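Local coordinates for protein Lys-gingipain catalytic subunit (Porphyromonas gingivalis, PDB 6I9A) that cleaves proteins after lysine as a secreted cysteine endopeptidase, of which this piece is the catalytic subunit, bound here to the lysine-like inhibitor KYT-36, at residues G286-W291 against E355-L360; A22-A27 against A81-T86. One frame throughout, in Å; residues are numbered along the deposited sequence.

Both contacts belong to the catalytic subunit but sit in different sheets, with centres 25 Å apart and nearest atoms about 7 Å apart. Contact 1 forms part of the inhibitor pocket, beside the edge strand of the six-stranded sheet: the side chain of Asp-288 holds the inhibitor's amine and is about 7 Å from that of the nucleophile Cys-249 and about 9 Å from that of His-216. Contact 2 lies at the carboxyl end of the four-stranded parallel sheet and leads to a calcium site. Arg-120 bridges them, its backbone hydrogen-bonded to Val-359 of contact 1 and its NH1 to Gly-84 O of contact 2. Strand 357-361, at the margin of the larger sheet, therefore meets the smaller one.

Contact 1 of 2, residues G286-W291 against E355-L360; sequences GEDYYW and EAYHVL. With H8E (benzyl-N-[(2S)-1-[[(3S)-7-amino-1-(benzylamino)-1,2-dioxoheptan-3-yl]amino]-5-(2-methyl-2-phenylhydrazinyl)-1,5-dioxopentan-2-yl]carbamate), chain I.
Asp-288 and Tyr-357 have the closest CA atoms of the two segments, and these are still 10.5 Å apart, so helix 285-293 and the start of strand 357-361 meet only through the side chains of Asp-288, Trp-291 and Tyr-357. Tyr-357, the first residue to leave helical geometry after helix 350-356, points its side chain from the backbone toward helix 285-293. Its hydroxyl gives a hydrogen bond from OH to Asp-288 OD1 at 2.7 Å, reaching the oxygen from above the carboxylate plane, 39° out of it. The carboxylate is turned well away from the ring plane, with OD1 near the plane of the phenol at its edge. Asp-288 can reach this spot because its CG stands beside the backbone N, anti to the carbonyl carbon (chi1 -86°). The indole of Trp-291 covers one face of the same phenol: NE1 sits over the ring centre, 3.9 Å above its plane, and the five-membered ring stacks on the tyrosine ring with centroids 4.5 Å apart and planes inclined by 29°. Farther along, Trp-291 CZ2 touches Tyr-357 CD2 at 3.9 Å. The indole N-H itself is taken by Asn-333, so its place above the ring is one of stacking. Ile-277 of strand 273-279 and Met-329 of helix 325-342 also touch the tyrosine side chain. Each carboxylate oxygen of Asp-288 has two partners. OD1 is shared by the hydroxyls of Tyr-357 and Tyr-353, while OD2 accepts a 2.9 Å hydrogen bond from NAB, the primary amine of H8E, and is also bonded to Ser-283 OG. Tyr-357, with Tyr-353 and Ser-283, helps to hold the carboxylate in place as a second-shell residue. A buried acid meeting the amine of a lysine-like chain is consistent with an S1 site that strongly prefers lysine.

Contact 2 of 2, residues A22-A27 against A81-T86; sequences AKFKEA and ALVGDT. With CA (calcium ion), chain H.
The phenyl ring of Phe-24 is met obliquely, neither squarely over a face nor at an edge, by the backbone at Val-83 and Gly-84, and Leu-129 of helix 126-141 touches the Phe-24 side chain as well. This is the carboxyl end of a parallel alpha/beta sheet: Phe-24 stands in the turn between strand 14-20 and helix 25-37, and Val-83 ends the adjacent strand 79-83. The ring's outer part comes closest, CE2 lying 3.6 Å from Gly-84 CA. One atom back, CD2 is 3.9 Å from Val-83 O, and the root of the ring rests on the valine, Phe-24 CG to Val-83 CG1 at 4.1 Å. With chi1 at -178°, Val-83 turns CG1 away from its own backbone N, and this methyl meets the base of the phenylalanine ring. Leu-129 touches Val-83 too, joining the two residues to the helix that covers this side of the sheet. Gly-84 takes backbone angles (phi 133°) suited to glycine and lets CE2 of the ring come close to its CA. Its own carbonyl oxygen is held by Arg-120 NH1. Just beyond, the chain bends into the calcium site. Asp-85 grips the ion with both carboxylate oxygens, OD1 and OD2 each 2.5 Å from the calcium, and Phe-254, through its carbonyl O, and Glu-263 help to complete the shell together with three waters. The carboxylate is steadied by its neighbours: Arg-267 bonds OD2 and probably offsets part of the negative charge, while Thr-86 N reaches Asp-85 OD1 at 2.7 Å on its anti side. Thr-86 then adds a second-shell link, for water 1 lies 2.8 Å from its OG1 and 2.4 Å from the calcium ion.

Contact 1 of 2, residues G286-W291 against E355-L360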
ATOM      1  N   GLY A 286      -5.066   4.606 -22.078  1.00  8.76           N
ATOM      2  CA  GLY A 286      -6.037   3.511 -22.083  1.00  9.95           C
ATOM      3  C   GLY A 286      -5.918   2.587 -20.894  1.00  8.73           C
ATOM      4  O   GLY A 286      -6.850   2.409 -20.116  1.00  8.89           O
ATOM      5  N   GLU A 287      -4.704   2.027 -20.684  1.00  8.84           N
ATOM      6  CA  GLU A 287      -4.513   1.125 -19.537  1.00  8.67           C
ATOM      7  C   GLU A 287      -4.773   1.858 -18.224  1.00  8.13           C
ATOM      8  O   GLU A 287      -5.334   1.231 -17.339  1.00  8.17           O
ATOM      9  CB  GLU A 287      -3.136   0.491 -19.516  1.00  9.54           C
ATOM     10  CG  GLU A 287      -2.988  -0.793 -20.323  1.00 10.25           C
ATOM     11  CD  GLU A 287      -2.789  -0.645 -21.816  1.00 11.17           C
ATOM     12  OE1 GLU A 287      -3.002   0.464 -22.365  1.00 11.54           O
ATOM     13  OE2 GLU A 287      -2.397  -1.673 -22.440  1.00 11.67           O
ATOM     14  N   ASP A 288      -4.387   3.148 -18.085  1.00  8.12           N
ATOM     15  CA  ASP A 288      -4.677   3.812 -16.806  1.00  7.93           C
ATOM     16  C   ASP A 288      -6.180   3.966 -16.593  1.00  7.85           C
ATOM     17  O   ASP A 288      -6.659   3.984 -15.451  1.00  8.33           O
ATOM     18  CB  ASP A 288      -4.019   5.186 -16.719  1.00  9.15           C
ATOM     19  CG  ASP A 288      -2.589   5.229 -16.225  1.00  8.17           C
ATOM     20  OD1 ASP A 288      -2.006   4.134 -15.931  1.00  8.52           O
ATOM     21  OD2 ASP A 288      -2.076   6.344 -16.068  1.00  8.73           O
ATOM     22  N   TYR A 289      -6.957   4.151 -17.695  1.00  7.74           N
ATOM     23  CA  TYR A 289      -8.422   4.239 -17.569  1.00  7.96           C
ATOM     24  C   TYR A 289      -8.959   2.939 -16.935  1.00  7.92           C
ATOM     25  O   TYR A 289      -9.700   2.963 -15.975  1.00  8.18           O
ATOM     26  CB  TYR A 289      -9.001   4.542 -18.946  1.00  7.99           C
ATOM     27  CG  TYR A 289     -10.480   4.798 -19.076  1.00  8.58           C
ATOM     28  CD1 TYR A 289     -11.199   5.490 -18.092  1.00  8.52           C
ATOM     29  CD2 TYR A 289     -11.127   4.529 -20.273  1.00  9.58           C
ATOM     30  CE1 TYR A 289     -12.535   5.839 -18.306  1.00  9.38           C
ATOM     31  CE2 TYR A 289     -12.430   4.931 -20.509  1.00  9.88           C
ATOM     32  CZ  TYR A 289     -13.131   5.581 -19.522  1.00  9.47           C
ATOM     33  OH  TYR A 289     -14.453   5.989 -19.726  1.00 10.56           O
ATOM     34  N   TYR A 290      -8.577   1.817 -17.525  1.00  7.90           N
ATOM     35  CA  TYR A 290      -9.034   0.535 -16.993  1.00  7.99           C
ATOM     36  C   TYR A 290      -8.529   0.312 -15.578  1.00  7.75           C
ATOM     37  O   TYR A 290      -9.261  -0.199 -14.728  1.00  8.68           O
ATOM     38  CB  TYR A 290      -8.536  -0.653 -17.876  1.00  9.32           C
ATOM     39  CG  TYR A 290      -8.822  -0.465 -19.354  1.00  9.55           C
ATOM     40  CD1 TYR A 290     -10.083  -0.077 -19.793  1.00  9.59           C
ATOM     41  CD2 TYR A 290      -7.849  -0.736 -20.307  1.00  9.66           C
ATOM     42  CE1 TYR A 290     -10.341   0.116 -21.146  1.00 12.03           C
ATOM     43  CE2 TYR A 290      -8.102  -0.574 -21.663  1.00 10.25           C
ATOM     44  CZ  TYR A 290      -9.355  -0.160 -22.073  1.00 11.12           C
ATOM     45  OH  TYR A 290      -9.590   0.008 -23.420  1.00 11.94           O
ATOM     46  N   TRP A 291      -7.268   0.716 -15.333  1.00  7.63           N
ATOM     47  CA  TRP A 291      -6.658   0.568 -14.000  1.00  7.59           C
ATOM     48  C   TRP A 291      -7.559   1.115 -12.921  1.00  7.87           C
ATOM     49  O   TRP A 291      -7.840   0.453 -11.933  1.00  8.23           O
ATOM     50  CB  TRP A 291      -5.306   1.276 -14.039  1.00  8.48           C
ATOM     51  CG  TRP A 291      -4.324   0.952 -12.964  1.00  7.81           C
ATOM     52  CD1 TRP A 291      -3.245   0.132 -13.106  1.00  7.89           C
ATOM     53  CD2 TRP A 291      -4.207   1.544 -11.656  1.00  8.17           C
ATOM     54  NE1 TRP A 291      -2.472   0.158 -11.978  1.00  8.16           N
ATOM     55  CE2 TRP A 291      -3.020   1.043 -11.076  1.00  8.01           C
ATOM     56  CE3 TRP A 291      -4.964   2.476 -10.932  1.00  8.62           C
ATOM     57  CZ2 TRP A 291      -2.552   1.457  -9.830  1.00  8.61           C
ATOM     58  CZ3 TRP A 291      -4.541   2.832  -9.654  1.00  9.09           C
ATOM     59  CH2 TRP A 291      -3.334   2.351  -9.121  1.00  8.37           C
ATOM     60  N   GLU A 355       5.432  -4.432 -14.741  1.00  8.51           N
ATOM     61  CA  GLU A 355       6.767  -3.876 -14.538  1.00  8.75           C
ATOM     62  C   GLU A 355       6.742  -2.386 -14.141  1.00  8.35           C
ATOM     63  O   GLU A 355       7.717  -1.889 -13.562  1.00  9.26           O
ATOM     64  CB  GLU A 355       7.587  -3.982 -15.826  1.00  9.18           C
ATOM     65  CG  GLU A 355       8.062  -5.381 -16.198  1.00 10.28           C
ATOM     66  CD  GLU A 355       8.925  -5.404 -17.441  1.00 11.47           C
ATOM     67  OE1 GLU A 355       8.891  -4.439 -18.242  1.00 10.85           O
ATOM     68  OE2 GLU A 355       9.669  -6.394 -17.600  1.00 11.81           O
ATOM     69  N   ALA A 356       5.702  -1.661 -14.555  1.00  8.22           N
ATOM     70  CA  ALA A 356       5.682  -0.208 -14.449  1.00  8.48           C
ATOM     71  C   ALA A 356       5.314   0.324 -13.058  1.00  7.71           C
ATOM     72  O   ALA A 356       5.984   1.198 -12.519  1.00  8.62           O
ATOM     73  CB  ALA A 356       4.681   0.365 -15.462  1.00  9.07           C
ATOM     74  N   TYR A 357       4.171  -0.152 -12.526  1.00  7.82           N
ATOM     75  CA  TYR A 357       3.627   0.426 -11.291  1.00  7.97           C
ATOM     76  C   TYR A 357       4.349  -0.071 -10.067  1.00  8.03           C
ATOM     77  O   TYR A 357       4.712  -1.272  -9.964  1.00  9.07           O
ATOM     78  CB  TYR A 357       2.123   0.210 -11.226  1.00  8.94           C
ATOM     79  CG  TYR A 357       1.349   1.355 -11.871  1.00  8.76           C
ATOM     80  CD1 TYR A 357       1.066   1.365 -13.242  1.00  9.33           C
ATOM     81  CD2 TYR A 357       0.971   2.467 -11.128  1.00 10.01           C
ATOM     82  CE1 TYR A 357       0.401   2.440 -13.829  1.00  8.81           C
ATOM     83  CE2 TYR A 357       0.285   3.525 -11.710  1.00  9.57           C
ATOM     84  CZ  TYR A 357      -0.008   3.501 -13.055  1.00  8.82           C
ATOM     85  OH  TYR A 357      -0.713   4.567 -13.568  1.00  9.41           O
ATOM     86  N   HIS A 358       4.575   0.841  -9.131  1.00  7.93           N
ATOM     87  CA  HIS A 358       5.250   0.528  -7.873  1.00  8.12           C
ATOM     88  C   HIS A 358       4.566   1.197  -6.726  1.00  7.84           C
ATOM     89  O   HIS A 358       3.967   2.263  -6.879  1.00  8.89           O
ATOM     90  CB  HIS A 358       6.704   1.067  -7.936  1.00  9.19           C
ATOM     91  CG  HIS A 358       7.594   0.276  -8.858  1.00  8.69           C
ATOM     92  ND1 HIS A 358       7.537   0.424 -10.219  1.00  8.91           N
ATOM     93  CD2 HIS A 358       8.497  -0.700  -8.568  1.00  9.38           C
ATOM     94  CE1 HIS A 358       8.411  -0.458 -10.725  1.00  9.16           C
ATOM     95  NE2 HIS A 358       9.007  -1.162  -9.762  1.00  9.61           N
ATOM     96  N   VAL A 359       4.784   0.597  -5.533  1.00  8.14           N
ATOM     97  CA  VAL A 359       4.509   1.254  -4.273  1.00  8.05           C
ATOM     98  C   VAL A 359       5.847   1.755  -3.698  1.00  8.25           C
ATOM     99  O   VAL A 359       6.783   0.954  -3.510  1.00  8.83           O
ATOM    100  CB  VAL A 359       3.829   0.330  -3.249  1.00  8.71           C
ATOM    101  CG1 VAL A 359       3.624   1.094  -1.920  1.00  9.41           C
ATOM    102  CG2 VAL A 359       2.468  -0.196  -3.759  1.00  9.90           C
ATOM    103  N   LEU A 360       5.887   3.047  -3.369  1.00  8.57           N
ATOM    104  CA  LEU A 360       6.961   3.676  -2.577  1.00  8.92           C
ATOM    105  C   LEU A 360       6.334   4.045  -1.227  1.00  8.63           C
ATOM    106  O   LEU A 360       5.167   4.455  -1.149  1.00 10.59           O
ATOM    107  CB  LEU A 360       7.534   4.903  -3.285  1.00  9.96           C
ATOM    108  CG  LEU A 360       8.336   4.527  -4.543  1.00 10.33           C
ATOM    109  CD1 LEU A 360       8.454   5.706  -5.512  1.00 10.94           C
ATOM    110  CD2 LEU A 360       9.739   4.035  -4.139  1.00 12.83           C
TER
HETATM  111  CAQ H8E I 707       6.095  15.464 -18.935  1.00 20.28           C
HETATM  112  CAK H8E I 707       6.146  16.787 -18.446  1.00 18.43           C
HETATM  113  CAH H8E I 707       5.158  17.703 -18.810  1.00 19.32           C
HETATM  114  CAL H8E I 707       4.122  17.344 -19.667  1.00 20.57           C
HETATM  115  CAR H8E I 707       4.110  16.043 -20.146  1.00 18.16           C
HETATM  116  CBO H8E I 707       5.040  15.082 -19.776  1.00 14.67           C
HETATM  117  CBA H8E I 707       4.958  13.800 -20.359  1.00 15.53           C
HETATM  118  NBE H8E I 707       4.074  12.884 -19.618  1.00 12.14           N
HETATM  119  CBL H8E I 707       3.343  11.909 -20.227  1.00 11.20           C
HETATM  120  OAE H8E I 707       3.292  11.814 -21.460  1.00 11.81           O
HETATM  121  CBN H8E I 707       2.588  10.961 -19.301  1.00 10.10           C
HETATM  122  OAG H8E I 707       2.419  11.422 -18.130  1.00  9.44           O
HETATM  123  CBS H8E I 707       1.317  10.371 -19.989  1.00 10.83           C
HETATM  124  CBB H8E I 707       0.287   9.829 -18.991  1.00  9.31           C
HETATM  125  CAY H8E I 707      -1.007   9.362 -19.663  1.00  9.80           C
HETATM  126  CAX H8E I 707      -1.958   8.581 -18.751  1.00  9.26           C
HETATM  127  CAW H8E I 707      -2.640   9.477 -17.725  1.00  9.00           C
HETATM  128  NAB H8E I 707      -3.574   8.653 -16.900  1.00  9.40           N
HETATM  129  NBG H8E I 707       1.627   9.344 -20.993  1.00  9.43           N
HETATM  130  C   H8E I 707       1.319   9.390 -22.288  1.00  9.80           C
HETATM  131  O   H8E I 707       0.771  10.324 -22.860  1.00 10.46           O
HETATM  132  CA  H8E I 707       1.893   8.219 -23.074  1.00  9.80           C
HETATM  133  N   H8E I 707       1.166   7.967 -24.314  1.00  9.55           N
HETATM  134  CBK H8E I 707      -0.107   7.498 -24.330  1.00 10.08           C
HETATM  135  OAD H8E I 707      -0.734   7.393 -23.266  1.00 10.68           O
HETATM  136  OBI H8E I 707      -0.571   7.206 -25.485  1.00 11.62           O
HETATM  137  CBD H8E I 707      -1.977   6.777 -25.607  1.00 15.77           C
HETATM  138  CBP H8E I 707      -2.393   6.728 -27.008  1.00 13.89           C
HETATM  139  CAS H8E I 707      -2.421   5.533 -27.730  1.00 16.27           C
HETATM  140  CAM H8E I 707      -2.844   5.457 -29.092  1.00 17.05           C
HETATM  141  CAI H8E I 707      -3.164   6.683 -29.701  1.00 15.85           C
HETATM  142  CAN H8E I 707      -3.068   7.876 -29.000  1.00 15.45           C
HETATM  143  CAT H8E I 707      -2.693   7.920 -27.668  1.00 15.69           C
HETATM  144  CB  H8E I 707       3.366   8.503 -23.410  1.00 10.11           C
HETATM  145  CG  H8E I 707       3.564   9.788 -24.258  1.00 10.92           C
HETATM  146  CD  H8E I 707       4.998  10.228 -24.246  1.00 11.85           C
HETATM  147  OE1 H8E I 707       5.816   9.722 -25.016  1.00 14.42           O
HETATM  148  NE2 H8E I 707       5.256  11.137 -23.288  0.54 12.45           N
HETATM  149  NBT H8E I 707       6.559  11.567 -22.989  0.54 13.62           N
HETATM  150  CAA H8E I 707       6.957  11.236 -21.595  0.54 13.60           C
HETATM  151  CBQ H8E I 707       6.940  12.790 -23.621  0.54 14.50           C
HETATM  152  CAU H8E I 707       7.906  13.643 -23.065  0.54 16.51           C
HETATM  153  CAO H8E I 707       8.296  14.798 -23.738  0.54 19.23           C
HETATM  154  CAJ H8E I 707       7.722  15.121 -24.960  0.54 18.96           C
HETATM  155  CAP H8E I 707       6.735  14.311 -25.505  0.54 17.97           C
HETATM  156  CAV H8E I 707       6.360  13.138 -24.849  0.54 15.40           C

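Contact 2 of 2, residues A22-A27 against A81-T86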
ATOM      1  N   ALA A  22      21.947  -2.366   4.963  1.00 14.37           N
ATOM      2  CA  ALA A  22      22.527  -2.497   6.297  1.00 14.56           C
ATOM      3  C   ALA A  22      22.524  -1.201   7.112  1.00 14.84           C
ATOM      4  O   ALA A  22      22.480  -1.263   8.351  1.00 17.11           O
ATOM      5  CB  ALA A  22      23.945  -3.048   6.161  1.00 16.70           C
ATOM      6  N   LYS A  23      22.572  -0.012   6.465  1.00 14.19           N
ATOM      7  CA  LYS A  23      22.632   1.239   7.224  1.00 16.25           C
ATOM      8  C   LYS A  23      21.328   1.567   7.943  1.00 14.69           C
ATOM      9  O   LYS A  23      21.272   2.462   8.785  1.00 15.48           O
ATOM     10  CB  LYS A  23      22.966   2.400   6.297  1.00 17.94           C
ATOM     11  CG  LYS A  23      24.365   2.269   5.726  1.00 23.65           C
ATOM     12  CD  LYS A  23      24.726   3.397   4.800  1.00 27.53           C
ATOM     13  CE  LYS A  23      26.121   3.112   4.284  1.00 30.34           C
ATOM     14  NZ  LYS A  23      26.501   4.038   3.198  1.00 41.68           N
ATOM     15  N   PHE A  24      20.247   0.852   7.625  1.00 13.34           N
ATOM     16  CA  PHE A  24      18.897   1.188   8.127  1.00 13.54           C
ATOM     17  C   PHE A  24      18.487   0.416   9.363  1.00 14.17           C
ATOM     18  O   PHE A  24      17.368   0.610   9.830  1.00 13.46           O
ATOM     19  CB  PHE A  24      17.855   0.938   7.004  1.00 12.87           C
ATOM     20  CG  PHE A  24      18.068   1.875   5.831  1.00 11.97           C
ATOM     21  CD1 PHE A  24      17.877   3.249   5.976  1.00 13.23           C
ATOM     22  CD2 PHE A  24      18.468   1.389   4.592  1.00 13.05           C
ATOM     23  CE1 PHE A  24      18.069   4.122   4.916  1.00 14.12           C
ATOM     24  CE2 PHE A  24      18.698   2.273   3.527  1.00 13.63           C
ATOM     25  CZ  PHE A  24      18.467   3.638   3.683  1.00 13.89           C
ATOM     26  N   LYS A  25      19.358  -0.454   9.925  1.00 14.12           N
ATOM     27  CA  LYS A  25      18.929  -1.312  11.018  0.55 15.87           C
ATOM     28  C   LYS A  25      18.329  -0.528  12.211  1.00 15.86           C
ATOM     29  O   LYS A  25      17.248  -0.872  12.678  1.00 15.35           O
ATOM     30  CB  LYS A  25      20.131  -2.166  11.448  0.55 17.81           C
ATOM     31  CG  LYS A  25      19.797  -3.268  12.437  0.55 17.00           C
ATOM     32  CD  LYS A  25      20.966  -4.250  12.584  0.55 18.73           C
ATOM     33  CE  LYS A  25      20.644  -5.358  13.559  0.55 28.56           C
ATOM     34  NZ  LYS A  25      19.477  -6.191  13.126  0.55 28.31           N
ATOM     35  N   GLU A  26      18.994   0.511  12.692  1.00 15.86           N
ATOM     36  CA  GLU A  26      18.465   1.200  13.862  1.00 17.70           C
ATOM     37  C   GLU A  26      17.178   1.953  13.552  1.00 16.01           C
ATOM     38  O   GLU A  26      16.215   1.866  14.315  1.00 14.50           O
ATOM     39  CB  GLU A  26      19.545   2.153  14.360  1.00 20.03           C
ATOM     40  CG  GLU A  26      19.139   3.010  15.545  1.00 31.16           C
ATOM     41  CD  GLU A  26      20.231   3.960  16.013  1.00 43.10           C
ATOM     42  OE1 GLU A  26      21.180   4.237  15.242  1.00 50.50           O
ATOM     43  OE2 GLU A  26      20.129   4.433  17.164  1.00 46.29           O
ATOM     44  N   ALA A  27      17.153   2.671  12.413  1.00 13.54           N
ATOM     45  CA  ALA A  27      15.963   3.436  12.049  1.00 13.07           C
ATOM     46  C   ALA A  27      14.751   2.532  11.790  1.00 12.19           C
ATOM     47  O   ALA A  27      13.612   2.943  12.020  1.00 12.83           O
ATOM     48  CB  ALA A  27      16.248   4.309  10.820  1.00 14.84           C
ATOM     49  N   ALA A  81       9.101  -6.347   1.708  1.00  9.65           N
ATOM     50  CA  ALA A  81       9.462  -4.967   1.986  1.00  9.54           C
ATOM     51  C   ALA A  81      10.921  -4.737   1.632  1.00  9.79           C
ATOM     52  O   ALA A  81      11.810  -5.371   2.197  1.00 11.68           O
ATOM     53  CB  ALA A  81       9.244  -4.656   3.455  1.00 10.36           C
ATOM     54  N   LEU A  82      11.180  -3.882   0.654  1.00  9.41           N
ATOM     55  CA  LEU A  82      12.527  -3.492   0.246  1.00  9.76           C
ATOM     56  C   LEU A  82      12.816  -2.173   0.899  1.00 10.21           C
ATOM     57  O   LEU A  82      12.041  -1.218   0.759  1.00 12.44           O
ATOM     58  CB  LEU A  82      12.607  -3.374  -1.298  1.00  9.90           C
ATOM     59  CG  LEU A  82      12.141  -4.593  -2.066  1.00 10.73           C
ATOM     60  CD1 LEU A  82      12.157  -4.293  -3.578  1.00 12.84           C
ATOM     61  CD2 LEU A  82      13.053  -5.812  -1.751  1.00 12.58           C
ATOM     62  N   VAL A  83      13.901  -2.087   1.671  1.00  9.48           N
ATOM     63  CA  VAL A  83      14.228  -0.871   2.414  1.00 10.00           C
ATOM     64  C   VAL A  83      15.550  -0.308   1.905  1.00 10.39           C
ATOM     65  O   VAL A  83      16.605  -0.929   2.091  1.00 11.10           O
ATOM     66  CB  VAL A  83      14.267  -1.143   3.935  1.00 10.48           C
ATOM     67  CG1 VAL A  83      14.557   0.147   4.684  1.00 11.41           C
ATOM     68  CG2 VAL A  83      12.952  -1.774   4.382  1.00 11.20           C
ATOM     69  N   GLY A  84      15.467   0.840   1.260  1.00 10.04           N
ATOM     70  CA  GLY A  84      16.622   1.481   0.651  1.00 10.65           C
ATOM     71  C   GLY A  84      16.340   1.938  -0.763  1.00 10.32           C
ATOM     72  O   GLY A  84      15.350   1.534  -1.389  1.00 10.55           O
ATOM     73  N   ASP A  85      17.213   2.801  -1.235  1.00 10.59           N
ATOM     74  CA  ASP A  85      17.178   3.297  -2.594  1.00 10.95           C
ATOM     75  C   ASP A  85      18.044   2.350  -3.482  1.00 10.25           C
ATOM     76  O   ASP A  85      18.505   1.297  -3.048  1.00 10.77           O
ATOM     77  CB  ASP A  85      17.624   4.769  -2.626  1.00 10.92           C
ATOM     78  CG  ASP A  85      17.160   5.598  -3.831  1.00 10.42           C
ATOM     79  OD1 ASP A  85      16.761   4.997  -4.879  1.00 10.84           O
ATOM     80  OD2 ASP A  85      17.167   6.844  -3.733  1.00 11.07           O
ATOM     81  N   THR A  86      18.231   2.753  -4.731  1.00 10.56           N
ATOM     82  CA  THR A  86      18.894   1.907  -5.747  1.00 11.48           C
ATOM     83  C   THR A  86      20.377   1.774  -5.525  1.00 12.09           C
ATOM     84  O   THR A  86      20.979   0.890  -6.120  1.00 13.27           O
ATOM     85  CB  THR A  86      18.565   2.407  -7.161  1.00 11.54           C
ATOM     86  OG1 THR A  86      19.001   3.753  -7.290  1.00 13.34           O
ATOM     87  CG2 THR A  86      17.055   2.292  -7.465  1.00 12.74           C
TER
HETATM   88 CA    CA H 706      16.124   7.138  -6.002  1.00 10.30          CA
HETATM   89  O   HOH W   1      18.271   6.475  -6.929  1.00 12.89           O
HETATM   90  O   HOH W   2      15.884   8.545  -7.994  1.00 11.66           O
HETATM   91  O   HOH W   3      17.106   9.207  -5.415  1.00 12.10           O